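PDB 3TU6: pseudoazurin (Blue copper protein) from Sinorhizobium meliloti, which binds one copper ion and probably carries electrons between redox partners in the periplasm. Local coordinates for residues A[32-37]-A[65-70]; A[44-49]-A[56-61]; A[50-55]-A[74-79]. All coordinates share one frame; numbering follows the deposited sequence.

Contact 1. Residues A[32-37]-A[65-70]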
ATOM      1  N   THR A  32      12.243   5.613   1.348  1.00 26.10           N
ATOM      2  CA  THR A  32      11.299   5.999   0.300  1.00 26.82           C
ATOM      3  C   THR A  32      10.790   4.782  -0.465  1.00 26.31           C
ATOM      4  O   THR A  32      11.485   3.769  -0.577  1.00 25.96           O
ATOM      5  CB  THR A  32      11.936   6.974  -0.715  1.00 28.44           C
ATOM      6  OG1 THR A  32      13.023   6.331  -1.392  1.00 25.33           O
ATOM      7  CG2 THR A  32      12.439   8.230  -0.018  1.00 29.58           C
ATOM      8  N   VAL A  33       9.569   4.895  -0.985  1.00 25.39           N
ATOM      9  CA  VAL A  33       8.985   3.884  -1.860  1.00 25.43           C
ATOM     10  C   VAL A  33       8.529   4.550  -3.157  1.00 24.72           C
ATOM     11  O   VAL A  33       7.757   5.509  -3.129  1.00 25.94           O
ATOM     12  CB  VAL A  33       7.786   3.175  -1.193  1.00 25.68           C
ATOM     13  CG1 VAL A  33       7.020   2.334  -2.209  1.00 25.80           C
ATOM     14  CG2 VAL A  33       8.257   2.314  -0.036  1.00 22.61           C
ATOM     15  N   THR A  34       9.020   4.039  -4.284  1.00 23.88           N
ATOM     16  CA  THR A  34       8.661   4.552  -5.602  1.00 22.00           C
ATOM     17  C   THR A  34       7.730   3.572  -6.299  1.00 22.63           C
ATOM     18  O   THR A  34       8.014   2.374  -6.370  1.00 23.13           O
ATOM     19  CB  THR A  34       9.909   4.767  -6.477  1.00 24.44           C
ATOM     20  OG1 THR A  34      10.804   5.675  -5.821  1.00 23.62           O
ATOM     21  CG2 THR A  34       9.527   5.325  -7.843  1.00 21.89           C
ATOM     22  N   PHE A  35       6.615   4.083  -6.814  1.00 21.50           N
ATOM     23  CA  PHE A  35       5.648   3.252  -7.522  1.00 19.49           C
ATOM     24  C   PHE A  35       5.971   3.229  -9.008  1.00 20.28           C
ATOM     25  O   PHE A  35       6.251   4.265  -9.599  1.00 21.98           O
ATOM     26  CB  PHE A  35       4.228   3.746  -7.255  1.00 18.10           C
ATOM     27  CG  PHE A  35       3.773   3.482  -5.853  1.00 14.54           C
ATOM     28  CD1 PHE A  35       3.155   2.286  -5.538  1.00  7.02           C
ATOM     29  CD2 PHE A  35       4.008   4.401  -4.842  1.00 16.13           C
ATOM     30  CE1 PHE A  35       2.750   2.019  -4.245  1.00 16.77           C
ATOM     31  CE2 PHE A  35       3.605   4.141  -3.538  1.00 22.35           C
ATOM     32  CZ  PHE A  35       2.975   2.941  -3.240  1.00 13.62           C
ATOM     33  N   VAL A  36       5.949   2.035  -9.594  1.00 22.05           N
ATOM     34  CA  VAL A  36       6.359   1.833 -10.980  1.00 21.96           C
ATOM     35  C   VAL A  36       5.152   1.441 -11.824  1.00 21.49           C
ATOM     36  O   VAL A  36       4.424   0.507 -11.483  1.00 20.59           O
ATOM     37  CB  VAL A  36       7.430   0.725 -11.084  1.00 21.74           C
ATOM     38  CG1 VAL A  36       7.972   0.627 -12.507  1.00 22.53           C
ATOM     39  CG2 VAL A  36       8.560   0.985 -10.093  1.00 24.81           C
ATOM     40  N   ALA A  37       4.948   2.158 -12.926  1.00 22.05           N
ATOM     41  CA  ALA A  37       3.834   1.893 -13.831  1.00 23.47           C
ATOM     42  C   ALA A  37       4.244   0.870 -14.884  1.00 24.09           C
ATOM     43  O   ALA A  37       4.344   1.196 -16.068  1.00 24.79           O
ATOM     44  CB  ALA A  37       3.372   3.189 -14.494  1.00 24.20           C
ATOM     45  N   GLU A  65       4.572   7.771 -11.626  1.00 25.23           N
ATOM     46  CA  GLU A  65       5.517   6.983 -10.847  1.00 26.39           C
ATOM     47  C   GLU A  65       5.996   7.793  -9.647  1.00 27.98           C
ATOM     48  O   GLU A  65       7.132   8.268  -9.609  1.00 29.18           O
ATOM     49  CB  GLU A  65       6.688   6.541 -11.727  1.00 27.95           C
ATOM     50  CG  GLU A  65       6.250   5.676 -12.899  1.00 33.26           C
ATOM     51  CD  GLU A  65       7.405   4.987 -13.598  1.00 33.54           C
ATOM     52  OE1 GLU A  65       8.463   5.627 -13.780  1.00 44.37           O
ATOM     53  OE2 GLU A  65       7.249   3.805 -13.971  1.00 36.56           O
ATOM     54  N   ILE A  66       5.110   7.935  -8.664  1.00 28.86           N
ATOM     55  CA  ILE A  66       5.346   8.813  -7.523  1.00 28.92           C
ATOM     56  C   ILE A  66       6.260   8.160  -6.487  1.00 28.69           C
ATOM     57  O   ILE A  66       6.155   6.963  -6.217  1.00 28.28           O
ATOM     58  CB  ILE A  66       4.005   9.237  -6.858  1.00 29.16           C
ATOM     59  CG1 ILE A  66       4.224  10.399  -5.884  1.00 35.58           C
ATOM     60  CG2 ILE A  66       3.344   8.057  -6.147  1.00 26.82           C
ATOM     61  CD1 ILE A  66       2.936  10.998  -5.357  1.00 41.67           C
ATOM     62  N   THR A  67       7.161   8.959  -5.920  1.00 29.19           N
ATOM     63  CA  THR A  67       8.004   8.526  -4.812  1.00 28.68           C
ATOM     64  C   THR A  67       7.481   9.164  -3.531  1.00 27.90           C
ATOM     65  O   THR A  67       7.359  10.387  -3.451  1.00 28.18           O
ATOM     66  CB  THR A  67       9.474   8.926  -5.027  1.00 29.94           C
ATOM     67  OG1 THR A  67       9.992   8.242  -6.174  1.00 31.83           O
ATOM     68  CG2 THR A  67      10.317   8.568  -3.807  1.00 30.72           C
ATOM     69  N   VAL A  68       7.172   8.331  -2.541  1.00 26.55           N
ATOM     70  CA  VAL A  68       6.635   8.802  -1.265  1.00 26.25           C
ATOM     71  C   VAL A  68       7.686   8.726  -0.159  1.00 28.12           C
ATOM     72  O   VAL A  68       8.524   7.822  -0.145  1.00 27.78           O
ATOM     73  CB  VAL A  68       5.381   7.997  -0.843  1.00 25.99           C
ATOM     74  CG1 VAL A  68       4.324   8.055  -1.938  1.00 25.94           C
ATOM     75  CG2 VAL A  68       5.737   6.553  -0.523  1.00 23.04           C
ATOM     76  N   THR A  69       7.634   9.692   0.755  1.00 30.36           N
ATOM     77  CA  THR A  69       8.510   9.729   1.922  1.00 32.33           C
ATOM     78  C   THR A  69       7.803   9.077   3.104  1.00 31.70           C
ATOM     79  O   THR A  69       6.586   9.195   3.243  1.00 32.18           O
ATOM     80  CB  THR A  69       8.876  11.179   2.298  1.00 34.34           C
ATOM     81  OG1 THR A  69       7.679  11.930   2.543  1.00 37.60           O
ATOM     82  CG2 THR A  69       9.664  11.841   1.176  1.00 34.70           C
ATOM     83  N   LEU A  70       8.570   8.397   3.953  1.00 31.16           N
ATOM     84  CA  LEU A  70       8.014   7.631   5.067  1.00 31.77           C
ATOM     85  C   LEU A  70       8.730   7.969   6.374  1.00 31.86           C
ATOM     86  O   LEU A  70       9.461   7.146   6.926  1.00 31.67           O
ATOM     87  CB  LEU A  70       8.125   6.134   4.771  1.00 31.83           C
ATOM     88  CG  LEU A  70       7.414   5.637   3.510  1.00 32.98           C
ATOM     89  CD1 LEU A  70       7.869   4.226   3.163  1.00 35.34           C
ATOM     90  CD2 LEU A  70       5.903   5.696   3.683  1.00 30.32           C
TER
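T34 and T67 meet through their hydroxyls at a non-hydrogen-bonded position of an antiparallel strand pair, the side chains crossing at a slant with OG1 to OG1 at 2.7 Å, a hydrogen bond in which either could donate. In both residues OG1 lies beside the backbone N and anti to the carbonyl carbon (chi1 -58° in T34, -64° in T67). The CG2 methyl of T67 reaches on to CB of T32 on the same face. V33 and V68, a hydrogen-bonded pair, turn to the other face, where V33 CG2 touches L70 CD1 at 3.7 Å. This is the edge of a cupredoxin beta barrel: strand 67-69 is outermost, and strand 3-9 flanks 32-36 on its other side. The F35 ring lies side by side with I66, both pointing the same way; I66 O sits at the ring's edge, in plane, and accepts F35 N at 3.0 Å. V33 CG1 covers one face of that ring toward its rim, and Y78 meets the ring edge-to-face. Beyond the paired strands, E65 sends its carboxylate back across, OE2 taking A37 N at 3.0 Å through its anti lone pair, while V36 CG1 packs 3.6 Å from the same oxygen.

Contact 2. Residues A[44-49]-A[56-61]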
ATOM      1  N   SER A  44      -1.409   5.284  -7.321  1.00 18.83           N
ATOM      2  CA  SER A  44      -1.212   5.006  -5.902  1.00 20.32           C
ATOM      3  C   SER A  44      -1.632   6.219  -5.081  1.00 19.68           C
ATOM      4  O   SER A  44      -1.127   7.322  -5.297  1.00 19.44           O
ATOM      5  CB  SER A  44       0.250   4.666  -5.617  1.00 20.92           C
ATOM      6  OG  SER A  44       0.439   4.377  -4.242  1.00 22.29           O
ATOM      7  N   ALA A  45      -2.560   6.006  -4.151  1.00 19.31           N
ATOM      8  CA  ALA A  45      -3.034   7.060  -3.259  1.00 20.00           C
ATOM      9  C   ALA A  45      -3.271   6.493  -1.863  1.00 20.28           C
ATOM     10  O   ALA A  45      -3.782   5.384  -1.720  1.00 18.19           O
ATOM     11  CB  ALA A  45      -4.315   7.677  -3.804  1.00 18.93           C
ATOM     12  N   LEU A  46      -2.900   7.261  -0.842  1.00 22.14           N
ATOM     13  CA  LEU A  46      -3.100   6.854   0.546  1.00 23.69           C
ATOM     14  C   LEU A  46      -4.592   6.811   0.854  1.00 24.45           C
ATOM     15  O   LEU A  46      -5.329   7.732   0.500  1.00 26.86           O
ATOM     16  CB  LEU A  46      -2.394   7.830   1.496  1.00 25.32           C
ATOM     17  CG  LEU A  46      -2.397   7.492   2.991  1.00 23.59           C
ATOM     18  CD1 LEU A  46      -1.541   6.265   3.274  1.00 18.21           C
ATOM     19  CD2 LEU A  46      -1.911   8.683   3.806  1.00 27.51           C
ATOM     20  N   MET A  47      -5.033   5.738   1.506  1.00 24.10           N
ATOM     21  CA  MET A  47      -6.437   5.584   1.879  1.00 25.22           C
ATOM     22  C   MET A  47      -6.786   6.527   3.026  1.00 27.88           C
ATOM     23  O   MET A  47      -5.922   6.877   3.835  1.00 26.34           O
ATOM     24  CB  MET A  47      -6.736   4.137   2.283  1.00 26.07           C
ATOM     25  CG  MET A  47      -6.477   3.125   1.174  1.00 23.14           C
ATOM     26  SD  MET A  47      -7.115   1.477   1.537  1.00 24.30           S
ATOM     27  CE  MET A  47      -8.880   1.768   1.425  1.00 21.97           C
ATOM     28  N   LYS A  48      -8.053   6.930   3.089  1.00 28.91           N
ATOM     29  CA  LYS A  48      -8.518   7.869   4.108  1.00 30.56           C
ATOM     30  C   LYS A  48      -8.451   7.205   5.487  1.00 29.98           C
ATOM     31  O   LYS A  48      -9.096   6.181   5.723  1.00 29.11           O
ATOM     32  CB  LYS A  48      -9.946   8.344   3.798  1.00 33.13           C
ATOM     33  CG  LYS A  48     -10.255   9.776   4.233  1.00 39.71           C
ATOM     34  CD  LYS A  48     -10.273   9.936   5.748  1.00 48.83           C
ATOM     35  CE  LYS A  48     -10.775  11.313   6.162  1.00 53.49           C
ATOM     36  NZ  LYS A  48     -12.210  11.524   5.821  1.00 58.31           N
ATOM     37  N   GLY A  49      -7.660   7.789   6.383  1.00 29.90           N
ATOM     38  CA  GLY A  49      -7.458   7.241   7.724  1.00 30.76           C
ATOM     39  C   GLY A  49      -6.548   6.022   7.757  1.00 30.24           C
ATOM     40  O   GLY A  49      -6.531   5.284   8.746  1.00 31.64           O
ATOM     41  N   GLU A  56       2.626  12.428   6.345  1.00 43.52           N
ATOM     42  CA  GLU A  56       2.374  13.051   5.049  1.00 44.97           C
ATOM     43  C   GLU A  56       1.617  12.080   4.149  1.00 42.58           C
ATOM     44  O   GLU A  56       1.975  10.905   4.057  1.00 43.49           O
ATOM     45  CB  GLU A  56       3.686  13.464   4.375  1.00 45.97           C
ATOM     46  CG  GLU A  56       4.405  14.613   5.066  1.00 54.60           C
ATOM     47  CD  GLU A  56       5.553  15.172   4.242  1.00 65.58           C
ATOM     48  OE1 GLU A  56       5.888  16.362   4.422  1.00 75.21           O
ATOM     49  OE2 GLU A  56       6.120  14.427   3.414  1.00 71.02           O
ATOM     50  N   THR A  57       0.571  12.579   3.496  1.00 40.00           N
ATOM     51  CA  THR A  57      -0.255  11.764   2.609  1.00 37.47           C
ATOM     52  C   THR A  57       0.197  11.926   1.163  1.00 33.34           C
ATOM     53  O   THR A  57       1.031  12.781   0.858  1.00 33.85           O
ATOM     54  CB  THR A  57      -1.742  12.163   2.702  1.00 37.57           C
ATOM     55  OG1 THR A  57      -1.932  13.461   2.124  1.00 37.75           O
ATOM     56  CG2 THR A  57      -2.207  12.181   4.154  1.00 40.37           C
ATOM     57  N   TRP A  58      -0.353  11.098   0.280  1.00 29.00           N
ATOM     58  CA  TRP A  58      -0.086  11.218  -1.148  1.00 25.63           C
ATOM     59  C   TRP A  58      -1.283  10.781  -1.989  1.00 25.02           C
ATOM     60  O   TRP A  58      -2.098   9.960  -1.559  1.00 21.27           O
ATOM     61  CB  TRP A  58       1.169  10.429  -1.542  1.00 25.10           C
ATOM     62  CG  TRP A  58       1.004   8.937  -1.558  1.00 22.58           C
ATOM     63  CD1 TRP A  58       0.615   8.168  -2.616  1.00 25.16           C
ATOM     64  CD2 TRP A  58       1.249   8.034  -0.474  1.00 27.68           C
ATOM     65  NE1 TRP A  58       0.592   6.841  -2.256  1.00 24.48           N
ATOM     66  CE2 TRP A  58       0.977   6.732  -0.946  1.00 27.67           C
ATOM     67  CE3 TRP A  58       1.667   8.198   0.853  1.00 30.20           C
ATOM     68  CZ2 TRP A  58       1.108   5.599  -0.137  1.00 30.44           C
ATOM     69  CZ3 TRP A  58       1.799   7.072   1.656  1.00 26.50           C
ATOM     70  CH2 TRP A  58       1.520   5.789   1.156  1.00 32.38           C
ATOM     71  N   LYS A  59      -1.372  11.347  -3.188  1.00 23.84           N
ATOM     72  CA  LYS A  59      -2.443  11.039  -4.123  1.00 25.15           C
ATOM     73  C   LYS A  59      -1.889  11.115  -5.544  1.00 23.39           C
ATOM     74  O   LYS A  59      -1.973  12.150  -6.205  1.00 26.88           O
ATOM     75  CB  LYS A  59      -3.611  12.013  -3.927  1.00 24.76           C
ATOM     76  CG  LYS A  59      -4.850  11.693  -4.758  1.00 32.43           C
ATOM     77  CD  LYS A  59      -5.973  12.698  -4.517  1.00 40.60           C
ATOM     78  CE  LYS A  59      -6.652  12.485  -3.171  1.00 46.66           C
ATOM     79  NZ  LYS A  59      -7.756  13.461  -2.942  1.00 49.55           N
ATOM     80  N   GLY A  60      -1.306  10.009  -5.997  1.00 21.74           N
ATOM     81  CA  GLY A  60      -0.681   9.949  -7.311  1.00 21.84           C
ATOM     82  C   GLY A  60      -1.692   9.951  -8.441  1.00 21.02           C
ATOM     83  O   GLY A  60      -2.797   9.431  -8.296  1.00 19.37           O
ATOM     84  N   LYS A  61      -1.310  10.543  -9.569  1.00 19.26           N
ATOM     85  CA  LYS A  61      -2.141  10.522 -10.771  1.00 22.41           C
ATOM     86  C   LYS A  61      -1.996   9.170 -11.466  1.00 22.48           C
ATOM     87  O   LYS A  61      -1.115   8.378 -11.121  1.00 22.18           O
ATOM     88  CB  LYS A  61      -1.739  11.651 -11.727  1.00 22.25           C
ATOM     89  CG  LYS A  61      -1.857  13.058 -11.141  1.00 26.49           C
ATOM     90  CD  LYS A  61      -3.307  13.460 -10.904  1.00 38.99           C
ATOM     91  CE  LYS A  61      -3.415  14.894 -10.400  1.00 41.00           C
ATOM     92  NZ  LYS A  61      -2.791  15.072  -9.060  1.00 44.68           N
TER
HETATM   93  O   HOH W   1       0.143   6.898  -8.898  1.00 11.09           O
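S44 and W58 join side chain to side chain: the indole NE1 donates to S44 OG at 3.2 Å, with the hydroxyl oxygen at the edge of the ring and only 12° out of its plane. S44 OG stands anti to the backbone N (chi1 -179°), and W58 CG lies between its own N and carbonyl carbon, which lays the indole back across segment 44-49. The indole N-H thus has an acceptor inside the protein, where both residues are buried. S44 O accepts G60 N at 2.8 Å, and S44 N donates to a water that in turn donates to K61 O. Two residues further along, beyond the single A45-K59 bridge, L46 N donates to W58 O at 2.9 Å. Here the outermost strand 45-46 of the cupredoxin sheet is joined by the irregular loop running on to strand 67-69.

L46 crosses W58 at about a right angle, its CB 4.1 Å from the centroid of the six-membered ring and nearly on the normal, a CH-pi contact, while CD1 touches CH2 and CZ3. L46 CD2 meets T57 CG2 at 3.5 Å. Outside the pair, V68, Y76 and Y78 also pack on the indole. With its nitrogen bonded at the edge and a leucine on one face, the W58 ring is probably fixed in rotation, and S44, which binds its N-H, lies two residues after the copper ligand H42.

Contact 3. Residues A[50-55]-A[74-79]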
ATOM      1  N   GLY A  50      -5.781   5.816   6.687  1.00 27.92           N
ATOM      2  CA  GLY A  50      -4.926   4.636   6.554  1.00 27.52           C
ATOM      3  C   GLY A  50      -3.451   4.899   6.806  1.00 27.92           C
ATOM      4  O   GLY A  50      -2.597   4.187   6.279  1.00 26.53           O
ATOM      5  N   ALA A  51      -3.150   5.915   7.612  1.00 29.14           N
ATOM      6  CA  ALA A  51      -1.770   6.260   7.951  1.00 29.67           C
ATOM      7  C   ALA A  51      -1.686   6.716   9.404  1.00 31.35           C
ATOM      8  O   ALA A  51      -2.696   7.124   9.982  1.00 29.85           O
ATOM      9  CB  ALA A  51      -1.257   7.351   7.026  1.00 29.94           C
ATOM     10  N   PRO A  52      -0.483   6.648  10.004  1.00 32.76           N
ATOM     11  CA  PRO A  52      -0.329   7.122  11.380  1.00 34.57           C
ATOM     12  C   PRO A  52      -0.531   8.633  11.486  1.00 36.47           C
ATOM     13  O   PRO A  52      -0.309   9.357  10.513  1.00 33.80           O
ATOM     14  CB  PRO A  52       1.111   6.732  11.734  1.00 34.71           C
ATOM     15  CG  PRO A  52       1.810   6.594  10.435  1.00 35.04           C
ATOM     16  CD  PRO A  52       0.784   6.136   9.449  1.00 31.53           C
ATOM     17  N   GLU A  53      -0.958   9.090  12.659  1.00 39.48           N
ATOM     18  CA  GLU A  53      -1.270  10.503  12.877  1.00 42.63           C
ATOM     19  C   GLU A  53      -0.059  11.389  12.589  1.00 42.51           C
ATOM     20  O   GLU A  53       1.061  11.067  12.985  1.00 42.61           O
ATOM     21  CB  GLU A  53      -1.753  10.732  14.313  1.00 45.34           C
ATOM     22  CG  GLU A  53      -3.101  10.083  14.624  1.00 52.79           C
ATOM     23  CD  GLU A  53      -3.587  10.358  16.038  1.00 59.87           C
ATOM     24  OE1 GLU A  53      -2.783  10.820  16.878  1.00 67.22           O
ATOM     25  OE2 GLU A  53      -4.779  10.108  16.313  1.00 64.59           O
ATOM     26  N   GLY A  54      -0.295  12.489  11.878  1.00 43.26           N
ATOM     27  CA  GLY A  54       0.758  13.451  11.547  1.00 44.44           C
ATOM     28  C   GLY A  54       1.622  13.076  10.354  1.00 44.16           C
ATOM     29  O   GLY A  54       2.601  13.767  10.059  1.00 44.70           O
ATOM     30  N   ALA A  55       1.268  11.995   9.662  1.00 43.73           N
ATOM     31  CA  ALA A  55       2.046  11.520   8.518  1.00 42.76           C
ATOM     32  C   ALA A  55       1.661  12.272   7.248  1.00 42.90           C
ATOM     33  O   ALA A  55       0.516  12.700   7.092  1.00 41.92           O
ATOM     34  CB  ALA A  55       1.842  10.025   8.324  1.00 42.28           C
ATOM     35  N   GLY A  74       4.823   3.329  11.354  1.00 29.65           N
ATOM     36  CA  GLY A  74       3.458   2.808  11.353  1.00 28.90           C
ATOM     37  C   GLY A  74       3.105   2.117  10.050  1.00 27.54           C
ATOM     38  O   GLY A  74       3.957   1.942   9.175  1.00 27.13           O
ATOM     39  N   VAL A  75       1.842   1.722   9.929  1.00 26.09           N
ATOM     40  CA  VAL A  75       1.333   1.080   8.725  1.00 24.95           C
ATOM     41  C   VAL A  75       0.643   2.109   7.834  1.00 24.45           C
ATOM     42  O   VAL A  75      -0.203   2.876   8.299  1.00 23.88           O
ATOM     43  CB  VAL A  75       0.328  -0.038   9.063  1.00 24.41           C
ATOM     44  CG1 VAL A  75      -0.130  -0.744   7.793  1.00 17.01           C
ATOM     45  CG2 VAL A  75       0.946  -1.029  10.037  1.00 25.17           C
ATOM     46  N   TYR A  76       1.020   2.117   6.558  1.00 21.27           N
ATOM     47  CA  TYR A  76       0.419   2.989   5.558  1.00 20.52           C
ATOM     48  C   TYR A  76      -0.409   2.136   4.599  1.00 19.49           C
ATOM     49  O   TYR A  76       0.144   1.312   3.870  1.00 17.31           O
ATOM     50  CB  TYR A  76       1.506   3.731   4.778  1.00 20.99           C
ATOM     51  CG  TYR A  76       2.295   4.740   5.588  1.00 20.52           C
ATOM     52  CD1 TYR A  76       3.219   4.329   6.548  1.00 27.86           C
ATOM     53  CD2 TYR A  76       2.133   6.107   5.379  1.00 19.22           C
ATOM     54  CE1 TYR A  76       3.948   5.255   7.287  1.00 22.66           C
ATOM     55  CE2 TYR A  76       2.855   7.036   6.112  1.00 21.45           C
ATOM     56  CZ  TYR A  76       3.761   6.607   7.062  1.00 24.29           C
ATOM     57  OH  TYR A  76       4.475   7.533   7.787  1.00 29.50           O
ATOM     58  N   MET A  77      -1.729   2.323   4.613  1.00 19.69           N
ATOM     59  CA  MET A  77      -2.628   1.610   3.705  1.00 20.04           C
ATOM     60  C   MET A  77      -2.976   2.502   2.518  1.00 20.26           C
ATOM     61  O   MET A  77      -3.535   3.587   2.694  1.00 21.13           O
ATOM     62  CB  MET A  77      -3.911   1.194   4.427  1.00 20.04           C
ATOM     63  CG  MET A  77      -3.691   0.294   5.638  1.00 20.00           C
ATOM     64  SD  MET A  77      -2.920  -1.291   5.257  1.00 22.39           S
ATOM     65  CE  MET A  77      -4.179  -2.060   4.237  1.00 13.33           C
ATOM     66  N   TYR A  78      -2.642   2.037   1.316  1.00 19.93           N
ATOM     67  CA  TYR A  78      -2.864   2.799   0.088  1.00 19.40           C
ATOM     68  C   TYR A  78      -3.630   1.961  -0.936  1.00 19.70           C
ATOM     69  O   TYR A  78      -3.746   0.742  -0.790  1.00 20.59           O
ATOM     70  CB  TYR A  78      -1.528   3.279  -0.488  1.00 18.97           C
ATOM     71  CG  TYR A  78      -0.627   2.175  -0.997  1.00 19.57           C
ATOM     72  CD1 TYR A  78      -0.726   1.724  -2.309  1.00 10.53           C
ATOM     73  CD2 TYR A  78       0.326   1.585  -0.170  1.00 17.58           C
ATOM     74  CE1 TYR A  78       0.087   0.712  -2.782  1.00 13.39           C
ATOM     75  CE2 TYR A  78       1.157   0.573  -0.640  1.00 20.81           C
ATOM     76  CZ  TYR A  78       1.031   0.143  -1.948  1.00 16.49           C
ATOM     77  OH  TYR A  78       1.844  -0.856  -2.430  1.00 16.41           O
ATOM     78  N   GLN A  79      -4.140   2.620  -1.974  1.00 16.70           N
ATOM     79  CA  GLN A  79      -5.013   1.967  -2.946  1.00 16.99           C
ATOM     80  C   GLN A  79      -4.792   2.457  -4.371  1.00 16.63           C
ATOM     81  O   GLN A  79      -4.169   3.495  -4.594  1.00 19.00           O
ATOM     82  CB  GLN A  79      -6.478   2.209  -2.567  1.00 16.59           C
ATOM     83  CG  GLN A  79      -6.915   3.673  -2.664  1.00 19.08           C
ATOM     84  CD  GLN A  79      -8.387   3.872  -2.352  1.00 27.50           C
ATOM     85  OE1 GLN A  79      -8.918   3.296  -1.402  1.00 29.16           O
ATOM     86  NE2 GLN A  79      -9.052   4.697  -3.152  1.00 25.64           N
TER
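P52 lies over the Y76 ring, where the loop after strand 45-46 folds back against strand 74-79 of the cupredoxin barrel and covers an aromatic residue of that strand. The CH-pi contact is centred: P52 CD stands 3.9 Å from the ring centroid, 12° off the normal, and the two side chains cross at about a right angle. With CG beside the backbone N (chi1 -67°), the Y76 side chain bends in toward the loop.

Apolar packing extends this contact along the ring. A51 CB approaches Y76 CD2 at 4.0 Å, and A55 CB approaches Y76 CE2 at 3.9 Å, both obliquely. A type II turn from P52 to A55, with A55 N bonded to P52 O, brings P52 and A55 to the same tyrosine. An alanine in place of Y76 would probably leave P52 and A55 without the ring they pack on, open a gap beneath the loop, and deprive the K72 carbonyl O of the phenol hydroxyl that now bonds to it.

Two glycines allow close approach of the segments. P52 CG lies 4.2 Å from G74 CA, and a side chain on G74 would collide with the proline; G50 is similarly pressed against M77, where a CB would clash with the carbonyl O.

Hydrogen bonding across the segments comes down to one backbone link. M77 N donates to G50 O at 2.6 Å, nearly straight at 172° and in the carbonyl plane, while the same oxygen also receives a CA-H...O contact from Y76 CA at 3.3 Å.

All three contacts reach one mixed sheet of the cupredoxin fold. Contact 1 lies at one edge of it, where 67-69 is outermost, and contacts 2 and 3 lie at the other, where 45-46 pairs with 74-79. Contacts 2 and 3 are centred about 9 Å apart, contacts 1 and 2 about 11 Å, and contacts 1 and 3 about 14 Å. Along the chain contact 2 falls entirely between the two segments of contact 1, whereas contact 3 interleaves with both. F35 reaches S44, I66 reaches W58 and L70 reaches Y76, so side chains from the two ends of the sheet pack together in the interior, with copper ligand H42 between segments 32-37 and 44-49 in sequence and C80 directly after 74-79.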